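N-acetyl-beta-D glucosaminidase (Rhizomucor miehei CAU432, PDB 4ZM6) probably removes N-acetylglucosamine units from glycans as a family 3 beta-N-acetylglucosaminidase and also carries a GCN5-related glucosamine N-acetyltransferase region that binds acetyl-CoA. Local coordinates at residues V79-G84 with N128-P133; P133-N138 with T176-F181; H180-G185 with M233-F238. All blocks are in the same frame, centred on the assembly; numbering follows the deposited sequence.

Contact 1 (V79-G84 with N128-P133); sequences VDQENG and NWNLAP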
ATOM      1  N   VAL A  79       7.365 -18.683 -27.283  1.00 65.21           N
ATOM      2  CA  VAL A  79       8.780 -18.907 -27.008  1.00 63.56           C
ATOM      3  C   VAL A  79       9.147 -18.435 -25.591  1.00 64.75           C
ATOM      4  O   VAL A  79       8.560 -17.483 -25.076  1.00 68.76           O
ATOM      5  CB  VAL A  79       9.662 -18.183 -28.053  1.00 63.83           C
ATOM      6  CG1 VAL A  79       9.635 -16.676 -27.849  1.00 64.26           C
ATOM      7  CG2 VAL A  79      11.091 -18.696 -28.003  1.00 66.08           C
ATOM      8  N   ASP A  80      10.111 -19.109 -24.967  1.00 63.74           N
ATOM      9  CA  ASP A  80      10.648 -18.690 -23.671  1.00 64.28           C
ATOM     10  C   ASP A  80      11.791 -17.698 -23.858  1.00 64.51           C
ATOM     11  O   ASP A  80      12.958 -18.085 -23.794  1.00 69.08           O
ATOM     12  CB  ASP A  80      11.203 -19.894 -22.900  1.00 64.01           C
ATOM     13  CG  ASP A  80      10.147 -20.667 -22.174  1.00 62.74           C
ATOM     14  OD1 ASP A  80       9.459 -20.079 -21.317  1.00 62.41           O
ATOM     15  OD2 ASP A  80      10.031 -21.878 -22.437  1.00 65.23           O
ATOM     16  N   GLN A  81      11.476 -16.427 -24.075  1.00 62.81           N
ATOM     17  CA  GLN A  81      12.525 -15.417 -24.221  1.00 62.42           C
ATOM     18  C   GLN A  81      12.623 -14.530 -22.980  1.00 62.34           C
ATOM     19  O   GLN A  81      12.043 -13.444 -22.932  1.00 65.50           O
ATOM     20  CB  GLN A  81      12.297 -14.582 -25.487  1.00 62.44           C
ATOM     21  CG  GLN A  81      13.409 -13.585 -25.799  1.00 61.80           C
ATOM     22  CD  GLN A  81      14.777 -14.232 -25.943  1.00 60.26           C
ATOM     23  OE1 GLN A  81      14.891 -15.410 -26.268  1.00 59.65           O
ATOM     24  NE2 GLN A  81      15.823 -13.454 -25.706  1.00 59.61           N
ATOM     25  N   GLU A  82      13.372 -14.999 -21.986  1.00 59.75           N
ATOM     26  CA  GLU A  82      13.538 -14.281 -20.722  1.00 57.96           C
ATOM     27  C   GLU A  82      14.745 -13.341 -20.724  1.00 61.48           C
ATOM     28  O   GLU A  82      14.839 -12.460 -19.868  1.00 61.77           O
ATOM     29  CB  GLU A  82      13.636 -15.271 -19.564  1.00 55.60           C
ATOM     30  CG  GLU A  82      12.364 -16.073 -19.360  1.00 53.84           C
ATOM     31  CD  GLU A  82      12.467 -17.081 -18.235  1.00 52.39           C
ATOM     32  OE1 GLU A  82      11.741 -18.091 -18.289  1.00 50.28           O
ATOM     33  OE2 GLU A  82      13.260 -16.869 -17.295  1.00 52.20           O
ATOM     34  N   ASN A  83      15.670 -13.567 -21.661  1.00 64.19           N
ATOM     35  CA  ASN A  83      16.742 -12.621 -22.037  1.00 68.84           C
ATOM     36  C   ASN A  83      18.130 -12.841 -21.420  1.00 72.55           C
ATOM     37  O   ASN A  83      19.136 -12.808 -22.142  1.00 82.67           O
ATOM     38  CB  ASN A  83      16.317 -11.151 -21.867  1.00 68.10           C
ATOM     39  CG  ASN A  83      15.193 -10.758 -22.803  1.00 68.38           C
ATOM     40  OD1 ASN A  83      14.187 -10.187 -22.377  1.00 72.03           O
ATOM     41  ND2 ASN A  83      15.360 -11.054 -24.087  1.00 66.55           N
ATOM     42  N   GLY A  84      18.201 -13.056 -20.113  1.00 70.95           N
ATOM     43  CA  GLY A  84      19.499 -13.200 -19.453  1.00 71.00           C
ATOM     44  C   GLY A  84      20.172 -14.523 -19.762  1.00 70.60           C
ATOM     45  O   GLY A  84      20.702 -14.730 -20.858  1.00 65.68           O
ATOM     46  N   ASN A 128       4.730 -14.323 -31.602  1.00 67.80           N
ATOM     47  CA  ASN A 128       3.656 -13.454 -31.153  1.00 66.13           C
ATOM     48  C   ASN A 128       3.138 -13.847 -29.767  1.00 63.75           C
ATOM     49  O   ASN A 128       1.971 -13.627 -29.441  1.00 64.12           O
ATOM     50  CB  ASN A 128       2.529 -13.465 -32.194  1.00 68.16           C
ATOM     51  CG  ASN A 128       2.113 -14.870 -32.599  1.00 69.66           C
ATOM     52  OD1 ASN A 128       2.559 -15.862 -32.019  1.00 70.69           O
ATOM     53  ND2 ASN A 128       1.255 -14.959 -33.602  1.00 70.31           N
ATOM     54  N   TRP A 129       4.021 -14.425 -28.956  1.00 61.42           N
ATOM     55  CA  TRP A 129       3.700 -14.802 -27.581  1.00 59.43           C
ATOM     56  C   TRP A 129       4.991 -15.146 -26.850  1.00 59.17           C
ATOM     57  O   TRP A 129       5.551 -16.220 -27.040  1.00 59.31           O
ATOM     58  CB  TRP A 129       2.748 -16.004 -27.533  1.00 58.12           C
ATOM     59  CG  TRP A 129       2.179 -16.299 -26.159  1.00 57.50           C
ATOM     60  CD1 TRP A 129       2.673 -15.890 -24.949  1.00 57.79           C
ATOM     61  CD2 TRP A 129       1.021 -17.087 -25.864  1.00 56.39           C
ATOM     62  NE1 TRP A 129       1.886 -16.363 -23.932  1.00 57.72           N
ATOM     63  CE2 TRP A 129       0.868 -17.102 -24.465  1.00 56.05           C
ATOM     64  CE3 TRP A 129       0.096 -17.778 -26.650  1.00 57.66           C
ATOM     65  CZ2 TRP A 129      -0.170 -17.780 -23.833  1.00 57.39           C
ATOM     66  CZ3 TRP A 129      -0.938 -18.455 -26.025  1.00 57.58           C
ATOM     67  CH2 TRP A 129      -1.061 -18.453 -24.628  1.00 58.43           C
ATOM     68  N   ASN A 130       5.459 -14.233 -26.008  1.00 59.15           N
ATOM     69  CA  ASN A 130       6.609 -14.510 -25.173  1.00 60.65           C
ATOM     70  C   ASN A 130       6.136 -15.047 -23.822  1.00 62.47           C
ATOM     71  O   ASN A 130       5.338 -14.406 -23.133  1.00 60.46           O
ATOM     72  CB  ASN A 130       7.453 -13.252 -24.994  1.00 60.63           C
ATOM     73  CG  ASN A 130       8.811 -13.541 -24.378  1.00 60.83           C
ATOM     74  OD1 ASN A 130       9.128 -14.684 -24.034  1.00 59.53           O
ATOM     75  ND2 ASN A 130       9.624 -12.495 -24.229  1.00 59.68           N
ATOM     76  N   LEU A 131       6.620 -16.232 -23.456  1.00 64.14           N
ATOM     77  CA  LEU A 131       6.293 -16.836 -22.165  1.00 63.99           C
ATOM     78  C   LEU A 131       7.149 -16.152 -21.106  1.00 63.02           C
ATOM     79  O   LEU A 131       8.195 -16.651 -20.698  1.00 63.49           O
ATOM     80  CB  LEU A 131       6.539 -18.346 -22.189  1.00 64.10           C
ATOM     81  CG  LEU A 131       5.792 -19.118 -23.279  1.00 65.05           C
ATOM     82  CD1 LEU A 131       6.287 -20.557 -23.337  1.00 67.11           C
ATOM     83  CD2 LEU A 131       4.289 -19.070 -23.052  1.00 64.84           C
ATOM     84  N   ALA A 132       6.687 -14.981 -20.690  1.00 61.46           N
ATOM     85  CA  ALA A 132       7.431 -14.113 -19.795  1.00 59.06           C
ATOM     86  C   ALA A 132       6.493 -12.989 -19.359  1.00 57.68           C
ATOM     87  O   ALA A 132       5.448 -12.782 -19.982  1.00 56.57           O
ATOM     88  CB  ALA A 132       8.655 -13.553 -20.512  1.00 58.66           C
ATOM     89  N   PRO A 133       6.854 -12.259 -18.295  1.00 55.47           N
ATOM     90  CA  PRO A 133       8.062 -12.367 -17.502  1.00 54.50           C
ATOM     91  C   PRO A 133       7.915 -13.322 -16.333  1.00 53.40           C
ATOM     92  O   PRO A 133       6.818 -13.789 -16.036  1.00 52.77           O
ATOM     93  CB  PRO A 133       8.234 -10.947 -16.973  1.00 55.33           C
ATOM     94  CG  PRO A 133       6.833 -10.496 -16.747  1.00 56.21           C
ATOM     95  CD  PRO A 133       5.981 -11.189 -17.782  1.00 56.18           C
TER

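Contact 2 (P133-N138 with T176-F181); sequences PVLDVN and TSIKHF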
ATOM      1  N   PRO A 133       6.854 -12.259 -18.295  1.00 55.47           N
ATOM      2  CA  PRO A 133       8.062 -12.367 -17.502  1.00 54.50           C
ATOM      3  C   PRO A 133       7.915 -13.322 -16.333  1.00 53.40           C
ATOM      4  O   PRO A 133       6.818 -13.789 -16.036  1.00 52.77           O
ATOM      5  CB  PRO A 133       8.234 -10.947 -16.973  1.00 55.33           C
ATOM      6  CG  PRO A 133       6.833 -10.496 -16.747  1.00 56.21           C
ATOM      7  CD  PRO A 133       5.981 -11.189 -17.782  1.00 56.18           C
ATOM      8  N   VAL A 134       9.038 -13.595 -15.685  1.00 53.06           N
ATOM      9  CA  VAL A 134       9.073 -14.359 -14.454  1.00 51.54           C
ATOM     10  C   VAL A 134       8.777 -13.399 -13.303  1.00 51.09           C
ATOM     11  O   VAL A 134       9.440 -12.373 -13.164  1.00 50.95           O
ATOM     12  CB  VAL A 134      10.457 -15.018 -14.276  1.00 52.54           C
ATOM     13  CG1 VAL A 134      10.608 -15.651 -12.900  1.00 53.44           C
ATOM     14  CG2 VAL A 134      10.678 -16.057 -15.363  1.00 52.81           C
ATOM     15  N   LEU A 135       7.768 -13.719 -12.498  1.00 51.38           N
ATOM     16  CA  LEU A 135       7.444 -12.939 -11.298  1.00 49.01           C
ATOM     17  C   LEU A 135       7.767 -13.705 -10.010  1.00 50.06           C
ATOM     18  O   LEU A 135       7.332 -13.309  -8.922  1.00 51.50           O
ATOM     19  CB  LEU A 135       5.971 -12.532 -11.311  1.00 47.00           C
ATOM     20  CG  LEU A 135       5.464 -11.747 -12.523  1.00 46.07           C
ATOM     21  CD1 LEU A 135       4.097 -11.170 -12.216  1.00 45.90           C
ATOM     22  CD2 LEU A 135       6.411 -10.633 -12.924  1.00 46.91           C
ATOM     23  N   ASP A 136       8.525 -14.797 -10.132  1.00 49.81           N
ATOM     24  CA  ASP A 136       9.013 -15.539  -8.969  1.00 49.82           C
ATOM     25  C   ASP A 136       9.967 -14.658  -8.181  1.00 50.06           C
ATOM     26  O   ASP A 136      10.708 -13.876  -8.769  1.00 49.34           O
ATOM     27  CB  ASP A 136       9.756 -16.798  -9.390  1.00 50.02           C
ATOM     28  CG  ASP A 136       8.912 -17.728 -10.232  1.00 51.84           C
ATOM     29  OD1 ASP A 136       7.702 -17.897  -9.946  1.00 51.33           O
ATOM     30  OD2 ASP A 136       9.477 -18.303 -11.184  1.00 51.46           O
ATOM     31  N   VAL A 137       9.950 -14.796  -6.857  1.00 51.20           N
ATOM     32  CA  VAL A 137      10.721 -13.918  -5.970  1.00 52.61           C
ATOM     33  C   VAL A 137      11.855 -14.694  -5.307  1.00 54.30           C
ATOM     34  O   VAL A 137      11.619 -15.667  -4.593  1.00 55.51           O
ATOM     35  CB  VAL A 137       9.820 -13.296  -4.880  1.00 51.39           C
ATOM     36  CG1 VAL A 137      10.611 -12.321  -4.016  1.00 50.38           C
ATOM     37  CG2 VAL A 137       8.622 -12.606  -5.515  1.00 51.89           C
ATOM     38  N   ASN A 138      13.083 -14.232  -5.517  1.00 56.53           N
ATOM     39  CA  ASN A 138      14.267 -14.986  -5.114  1.00 59.27           C
ATOM     40  C   ASN A 138      14.796 -14.658  -3.714  1.00 60.90           C
ATOM     41  O   ASN A 138      15.821 -13.984  -3.553  1.00 60.71           O
ATOM     42  CB  ASN A 138      15.375 -14.803  -6.150  1.00 59.12           C
ATOM     43  CG  ASN A 138      16.084 -16.090  -6.448  1.00 57.53           C
ATOM     44  OD1 ASN A 138      15.482 -17.010  -6.986  1.00 57.14           O
ATOM     45  ND2 ASN A 138      17.355 -16.174  -6.087  1.00 58.24           N
ATOM     46  N   THR A 176       1.712 -12.285 -23.371  1.00 55.31           N
ATOM     47  CA  THR A 176       2.569 -12.563 -22.216  1.00 55.32           C
ATOM     48  C   THR A 176       2.003 -13.644 -21.300  1.00 54.83           C
ATOM     49  O   THR A 176       0.837 -14.021 -21.392  1.00 53.27           O
ATOM     50  CB  THR A 176       2.842 -11.292 -21.377  1.00 55.43           C
ATOM     51  OG1 THR A 176       1.607 -10.713 -20.933  1.00 55.67           O
ATOM     52  CG2 THR A 176       3.623 -10.271 -22.189  1.00 55.26           C
ATOM     53  N   SER A 177       2.869 -14.138 -20.423  1.00 55.51           N
ATOM     54  CA  SER A 177       2.506 -15.125 -19.418  1.00 55.77           C
ATOM     55  C   SER A 177       3.365 -14.877 -18.198  1.00 53.35           C
ATOM     56  O   SER A 177       4.571 -15.120 -18.222  1.00 52.88           O
ATOM     57  CB  SER A 177       2.740 -16.546 -19.925  1.00 56.63           C
ATOM     58  OG  SER A 177       1.911 -16.831 -21.032  1.00 60.22           O
ATOM     59  N   ILE A 178       2.748 -14.360 -17.141  1.00 51.05           N
ATOM     60  CA  ILE A 178       3.456 -14.191 -15.881  1.00 48.94           C
ATOM     61  C   ILE A 178       3.557 -15.562 -15.205  1.00 48.84           C
ATOM     62  O   ILE A 178       2.579 -16.320 -15.164  1.00 48.30           O
ATOM     63  CB  ILE A 178       2.819 -13.114 -14.966  1.00 46.97           C
ATOM     64  CG1 ILE A 178       1.325 -13.345 -14.749  1.00 46.70           C
ATOM     65  CG2 ILE A 178       3.029 -11.736 -15.568  1.00 47.27           C
ATOM     66  CD1 ILE A 178       0.774 -12.591 -13.565  1.00 46.81           C
ATOM     67  N   LYS A 179       4.749 -15.885 -14.709  1.00 48.22           N
ATOM     68  CA  LYS A 179       5.028 -17.211 -14.174  1.00 50.33           C
ATOM     69  C   LYS A 179       6.013 -17.139 -13.017  1.00 50.14           C
ATOM     70  O   LYS A 179       6.754 -16.167 -12.919  1.00 48.44           O
ATOM     71  CB  LYS A 179       5.598 -18.098 -15.277  1.00 52.58           C
ATOM     72  CG  LYS A 179       6.650 -17.433 -16.149  1.00 53.39           C
ATOM     73  CD  LYS A 179       7.550 -18.466 -16.814  1.00 55.90           C
ATOM     74  CE  LYS A 179       8.047 -17.993 -18.169  1.00 57.46           C
ATOM     75  NZ  LYS A 179       9.283 -18.691 -18.618  1.00 56.61           N
ATOM     76  N   HIS A 180       6.057 -18.150 -12.144  1.00 52.10           N
ATOM     77  CA  HIS A 180       5.268 -19.381 -12.225  1.00 53.40           C
ATOM     78  C   HIS A 180       4.303 -19.413 -11.059  1.00 53.97           C
ATOM     79  O   HIS A 180       4.724 -19.570  -9.910  1.00 56.14           O
ATOM     80  CB  HIS A 180       6.181 -20.604 -12.135  1.00 53.82           C
ATOM     81  CG  HIS A 180       7.274 -20.620 -13.152  1.00 53.09           C
ATOM     82  ND1 HIS A 180       7.184 -21.327 -14.330  1.00 53.48           N
ATOM     83  CD2 HIS A 180       8.477 -20.005 -13.173  1.00 52.27           C
ATOM     84  CE1 HIS A 180       8.292 -21.154 -15.029  1.00 54.02           C
ATOM     85  NE2 HIS A 180       9.091 -20.354 -14.349  1.00 54.65           N
ATOM     86  N   PHE A 181       3.016 -19.270 -11.347  1.00 52.93           N
ATOM     87  CA  PHE A 181       2.013 -19.176 -10.296  1.00 54.44           C
ATOM     88  C   PHE A 181       1.993 -20.477  -9.499  1.00 54.77           C
ATOM     89  O   PHE A 181       2.043 -21.554 -10.093  1.00 57.59           O
ATOM     90  CB  PHE A 181       0.635 -18.901 -10.906  1.00 54.80           C
ATOM     91  CG  PHE A 181      -0.412 -18.526  -9.899  1.00 54.61           C
ATOM     92  CD1 PHE A 181      -0.549 -17.209  -9.479  1.00 55.28           C
ATOM     93  CD2 PHE A 181      -1.261 -19.487  -9.371  1.00 55.55           C
ATOM     94  CE1 PHE A 181      -1.515 -16.853  -8.549  1.00 55.44           C
ATOM     95  CE2 PHE A 181      -2.230 -19.142  -8.444  1.00 56.86           C
ATOM     96  CZ  PHE A 181      -2.358 -17.822  -8.032  1.00 57.41           C
TER

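Contact 3 (H180-G185 with M233-F238); sequences HFPGHG and MLLPHF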
ATOM      1  N   HIS A 180       6.057 -18.150 -12.144  1.00 52.10           N
ATOM      2  CA  HIS A 180       5.268 -19.381 -12.225  1.00 53.40           C
ATOM      3  C   HIS A 180       4.303 -19.413 -11.059  1.00 53.97           C
ATOM      4  O   HIS A 180       4.724 -19.570  -9.910  1.00 56.14           O
ATOM      5  CB  HIS A 180       6.181 -20.604 -12.135  1.00 53.82           C
ATOM      6  CG  HIS A 180       7.274 -20.620 -13.152  1.00 53.09           C
ATOM      7  ND1 HIS A 180       7.184 -21.327 -14.330  1.00 53.48           N
ATOM      8  CD2 HIS A 180       8.477 -20.005 -13.173  1.00 52.27           C
ATOM      9  CE1 HIS A 180       8.292 -21.154 -15.029  1.00 54.02           C
ATOM     10  NE2 HIS A 180       9.091 -20.354 -14.349  1.00 54.65           N
ATOM     11  N   PHE A 181       3.016 -19.270 -11.347  1.00 52.93           N
ATOM     12  CA  PHE A 181       2.013 -19.176 -10.296  1.00 54.44           C
ATOM     13  C   PHE A 181       1.993 -20.477  -9.499  1.00 54.77           C
ATOM     14  O   PHE A 181       2.043 -21.554 -10.093  1.00 57.59           O
ATOM     15  CB  PHE A 181       0.635 -18.901 -10.906  1.00 54.80           C
ATOM     16  CG  PHE A 181      -0.412 -18.526  -9.899  1.00 54.61           C
ATOM     17  CD1 PHE A 181      -0.549 -17.209  -9.479  1.00 55.28           C
ATOM     18  CD2 PHE A 181      -1.261 -19.487  -9.371  1.00 55.55           C
ATOM     19  CE1 PHE A 181      -1.515 -16.853  -8.549  1.00 55.44           C
ATOM     20  CE2 PHE A 181      -2.230 -19.142  -8.444  1.00 56.86           C
ATOM     21  CZ  PHE A 181      -2.358 -17.822  -8.032  1.00 57.41           C
ATOM     22  N   PRO A 182       1.909 -20.396  -8.158  1.00 54.01           N
ATOM     23  CA  PRO A 182       1.791 -19.234  -7.277  1.00 54.55           C
ATOM     24  C   PRO A 182       3.104 -18.625  -6.773  1.00 55.81           C
ATOM     25  O   PRO A 182       3.073 -17.753  -5.901  1.00 55.95           O
ATOM     26  CB  PRO A 182       1.014 -19.802  -6.090  1.00 54.96           C
ATOM     27  CG  PRO A 182       1.496 -21.203  -5.996  1.00 54.41           C
ATOM     28  CD  PRO A 182       1.691 -21.653  -7.416  1.00 54.41           C
ATOM     29  N   GLY A 183       4.239 -19.068  -7.301  1.00 57.04           N
ATOM     30  CA  GLY A 183       5.528 -18.551  -6.857  1.00 60.22           C
ATOM     31  C   GLY A 183       6.542 -19.654  -6.638  1.00 62.30           C
ATOM     32  O   GLY A 183       6.464 -20.401  -5.658  1.00 64.62           O
ATOM     33  N   HIS A 184       7.505 -19.735  -7.551  1.00 63.16           N
ATOM     34  CA  HIS A 184       8.519 -20.781  -7.539  1.00 63.98           C
ATOM     35  C   HIS A 184       9.846 -20.306  -6.957  1.00 62.29           C
ATOM     36  O   HIS A 184      10.820 -21.047  -6.954  1.00 64.13           O
ATOM     37  CB  HIS A 184       8.752 -21.269  -8.973  1.00 65.50           C
ATOM     38  CG  HIS A 184       9.208 -22.690  -9.060  1.00 66.25           C
ATOM     39  ND1 HIS A 184      10.417 -23.118  -8.553  1.00 66.50           N
ATOM     40  CD2 HIS A 184       8.616 -23.781  -9.599  1.00 67.10           C
ATOM     41  CE1 HIS A 184      10.548 -24.413  -8.773  1.00 67.96           C
ATOM     42  NE2 HIS A 184       9.469 -24.840  -9.405  1.00 68.21           N
ATOM     43  N   GLY A 185       9.893 -19.075  -6.464  1.00 62.94           N
ATOM     44  CA  GLY A 185      11.153 -18.474  -6.054  1.00 64.83           C
ATOM     45  C   GLY A 185      11.736 -18.955  -4.738  1.00 67.01           C
ATOM     46  O   GLY A 185      12.928 -18.751  -4.484  1.00 67.41           O
ATOM     47  N   MET A 233       4.422 -27.177  -8.573  1.00 71.46           N
ATOM     48  CA  MET A 233       4.903 -27.231  -7.192  1.00 72.75           C
ATOM     49  C   MET A 233       3.822 -27.747  -6.244  1.00 72.62           C
ATOM     50  O   MET A 233       2.631 -27.503  -6.446  1.00 69.69           O
ATOM     51  CB  MET A 233       5.428 -25.860  -6.738  1.00 75.55           C
ATOM     52  CG  MET A 233       4.662 -24.659  -7.277  1.00 77.93           C
ATOM     53  SD  MET A 233       5.726 -23.216  -7.489  1.00 79.45           S
ATOM     54  CE  MET A 233       5.063 -22.545  -9.010  1.00 80.26           C
ATOM     55  N   LEU A 234       4.258 -28.481  -5.223  1.00 73.83           N
ATOM     56  CA  LEU A 234       3.357 -29.113  -4.268  1.00 73.46           C
ATOM     57  C   LEU A 234       3.102 -28.146  -3.117  1.00 73.78           C
ATOM     58  O   LEU A 234       4.045 -27.653  -2.487  1.00 70.50           O
ATOM     59  CB  LEU A 234       3.975 -30.422  -3.753  1.00 74.39           C
ATOM     60  CG  LEU A 234       3.062 -31.537  -3.220  1.00 71.86           C
ATOM     61  CD1 LEU A 234       2.304 -31.099  -1.979  1.00 73.16           C
ATOM     62  CD2 LEU A 234       2.098 -32.028  -4.289  1.00 72.67           C
ATOM     63  N   LEU A 235       1.824 -27.879  -2.856  1.00 75.13           N
ATOM     64  CA  LEU A 235       1.406 -26.972  -1.786  1.00 74.72           C
ATOM     65  C   LEU A 235       0.499 -27.718  -0.808  1.00 72.62           C
ATOM     66  O   LEU A 235      -0.725 -27.726  -0.972  1.00 68.44           O
ATOM     67  CB  LEU A 235       0.693 -25.758  -2.385  1.00 75.42           C
ATOM     68  CG  LEU A 235       1.633 -24.799  -3.130  1.00 75.77           C
ATOM     69  CD1 LEU A 235       1.114 -24.465  -4.520  1.00 76.40           C
ATOM     70  CD2 LEU A 235       1.885 -23.530  -2.322  1.00 76.07           C
ATOM     71  N   PRO A 236       1.102 -28.361   0.211  1.00 72.11           N
ATOM     72  CA  PRO A 236       0.369 -29.217   1.151  1.00 71.63           C
ATOM     73  C   PRO A 236      -0.835 -28.559   1.826  1.00 70.64           C
ATOM     74  O   PRO A 236      -1.839 -29.234   2.050  1.00 71.95           O
ATOM     75  CB  PRO A 236       1.433 -29.583   2.190  1.00 71.11           C
ATOM     76  CG  PRO A 236       2.712 -29.530   1.438  1.00 71.46           C
ATOM     77  CD  PRO A 236       2.550 -28.376   0.491  1.00 72.84           C
ATOM     78  N   HIS A 237      -0.742 -27.266   2.134  1.00 69.71           N
ATOM     79  CA  HIS A 237      -1.861 -26.538   2.746  1.00 69.44           C
ATOM     80  C   HIS A 237      -3.042 -26.305   1.791  1.00 68.41           C
ATOM     81  O   HIS A 237      -4.101 -25.867   2.230  1.00 67.08           O
ATOM     82  CB  HIS A 237      -1.399 -25.190   3.306  1.00 70.29           C
ATOM     83  CG  HIS A 237      -0.514 -25.298   4.510  1.00 73.18           C
ATOM     84  ND1 HIS A 237       0.858 -25.155   4.444  1.00 75.73           N
ATOM     85  CD2 HIS A 237      -0.807 -25.513   5.814  1.00 73.35           C
ATOM     86  CE1 HIS A 237       1.371 -25.284   5.654  1.00 74.79           C
ATOM     87  NE2 HIS A 237       0.383 -25.501   6.504  1.00 75.56           N
ATOM     88  N   PHE A 238      -2.853 -26.580   0.500  1.00 69.43           N
ATOM     89  CA  PHE A 238      -3.920 -26.449  -0.504  1.00 70.81           C
ATOM     90  C   PHE A 238      -4.300 -27.809  -1.086  1.00 71.76           C
ATOM     91  O   PHE A 238      -5.472 -28.182  -1.093  1.00 71.85           O
ATOM     92  CB  PHE A 238      -3.471 -25.524  -1.642  1.00 69.41           C
ATOM     93  CG  PHE A 238      -3.221 -24.104  -1.214  1.00 65.63           C
ATOM     94  CD1 PHE A 238      -2.056 -23.763  -0.537  1.00 63.89           C
ATOM     95  CD2 PHE A 238      -4.144 -23.108  -1.501  1.00 64.77           C
ATOM     96  CE1 PHE A 238      -1.821 -22.459  -0.143  1.00 63.05           C
ATOM     97  CE2 PHE A 238      -3.913 -21.800  -1.111  1.00 64.08           C
ATOM     98  CZ  PHE A 238      -2.750 -21.476  -0.430  1.00 63.06           C
TER

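Contact 1 (V79-G84 with N128-P133)
The flat carboxamide of Asn130 meets the backbone of Gln81 with both its polar atoms: Gln81 O lies only 2° out of the amide plane at 2.9 Å from Asn130 ND2, while Gln81 N reaches Asn130 OD1, also at 2.9 Å, from a position tilted out of that plane. Gln81 CB is displaced to the same side of the plane as Gln81 N and sits 3.5 Å from Asn130 OD1. CG of Asn130 is anti to its backbone N (chi1 -168°), which extends the amide to Gln81. Two bonds, one given and one received, thus tie both polar atoms of the side chain to a single residue, much as a neighbouring strand would.

The backbones pair in parallel. Leu131 N donates almost straight to Val79 O (2.8 Å, 170°), whereas the bond from Val79 N to Trp129 O is weak. Leu131 then centres an inverse gamma turn, and its CB approaches Asp80 OD1 at 3.5 Å. The carboxylate of Asp80 has stronger partners, forming salt bridges with Lys179 and Arg88. The Trp129 ring packs edge-to-face with Phe76.

This is the junction of adjacent parallel strands, 76-79 and 129-130, at their C-terminal ends, joined by a helical beta-alpha-beta crossover through helices 99-105 and 108-125, as in a TIM barrel.

Contact 2 (P133-N138 with T176-F181)
In Asp136, CG stands anti to the carbonyl carbon, beside the backbone N (chi1 -58°), and this turns the carboxylate to the partner chain, where OD1 accepts the backbone N-H of His180. The contact continues the parallel order of a TIM barrel from strand 129-130 toward strand 178-181, and its touching parts run nearly parallel.

Lys179 makes the backbone link. Its N donates to Pro133 O at 3.2 Å, and its O accepts Leu135 N at 2.7 Å. A residue bonded in this way to the residues before and after its counterpart, here Val134, gives the pattern of a single parallel bridge. Ile178 CA and Val134 CA add C-H...O contacts to the same two carbonyl groups.

Apolar groups meet on one side of this bridge. Ile178 CG2 touches Leu135 CD1 at 3.6 Å and Pro133 CD at 3.7 Å; the Leu135 chain crosses Ile178 at a slant, while the proline ring lies beside it, pointing the same way. Phe213 and Ala216 of helix 211-217 also pack on Ile178, and Val166 of helix 155-171 on Pro133. The Lys179 side chain instead carries its NZ to Glu82, its polar partner beyond the two segments.

Cis peptide bonds precede both Pro133 and His180, and the chain turns a corner at His180. There the bond from His180 N to Asp136 OD1 is 2.8 Å long and almost straight (177°), reaching OD1 on its syn side, with the donor 34° out of the carboxylate plane.

Contact 3 (H180-G185 with M233-F238)
His180 meets Met233 through its CB, which lies 3.8 Å from the methyl carbon CE of Met233; that methyl, at the end of a chain bent at both chi2 and chi3, also comes close to the His180 carbonyl group. At Phe181 it is again the carbonyl that faces the methyl: Phe181 O lies 3.4 Å from Met233 CE, while the side chain of Phe181 points away. The ring of Phe181 takes Pro182 CB over one face, offset toward the rim, and packs edge-to-face with Phe213.

Pro182, which follows a cis peptide bond, meets two residues tip to tip: its CD touches Met233 CE at 3.8 Å and its CG touches Leu235 CD1 at 3.6 Å. Leu205 of helix 202-207 packs against Leu235 as well. The backbone angles of Phe181 and Pro182, with the cis bond between them, fit a type VIa beta turn, and a weak bond from Gly183 N back to His180 O closes it. The turn lies within the sequence Lys-His-Phe-Pro-Gly-His-Gly, a hallmark of bacterial NagZ-like members of glycoside hydrolase family 3, where the chain leaves the C-terminal end of barrel strand 178-181.

Gly183 has a positive phi (135°), and a CB here would run into the carbonyl O of Pro182. Its own O lies 3.4 Å from Met233 SD. At His184, CG is roughly anti to the backbone N (chi1 -152°), bringing the imidazole beside the same sulfur: SD is 4.3 Å from the ring centroid and 45° off the ring normal, an oblique Met-aromatic contact. The backbone N of Met233 bonds Ser244 OG.

Contacts 1 and 2, with centres 11 Å apart, follow one another along the chain and share Pro133. Glu82 OE1 to Lys179 NZ (2.6 Å, a salt bridge) and Trp129 NE1 to Ser177 OG (2.9 Å, a probable hydrogen bond) join them directly. Contacts 2 and 3 share His180 and Phe181; their centres are 12 Å apart, and a probable bond of 3.0 Å runs from His184 N to Asp136 OD1. Contacts 1 and 3 do not touch, their nearest atoms being about 5 Å apart. All three belong to the family 3 hydrolase region, away from the acetyl-CoA pocket, which is formed by residues between 520 and 676.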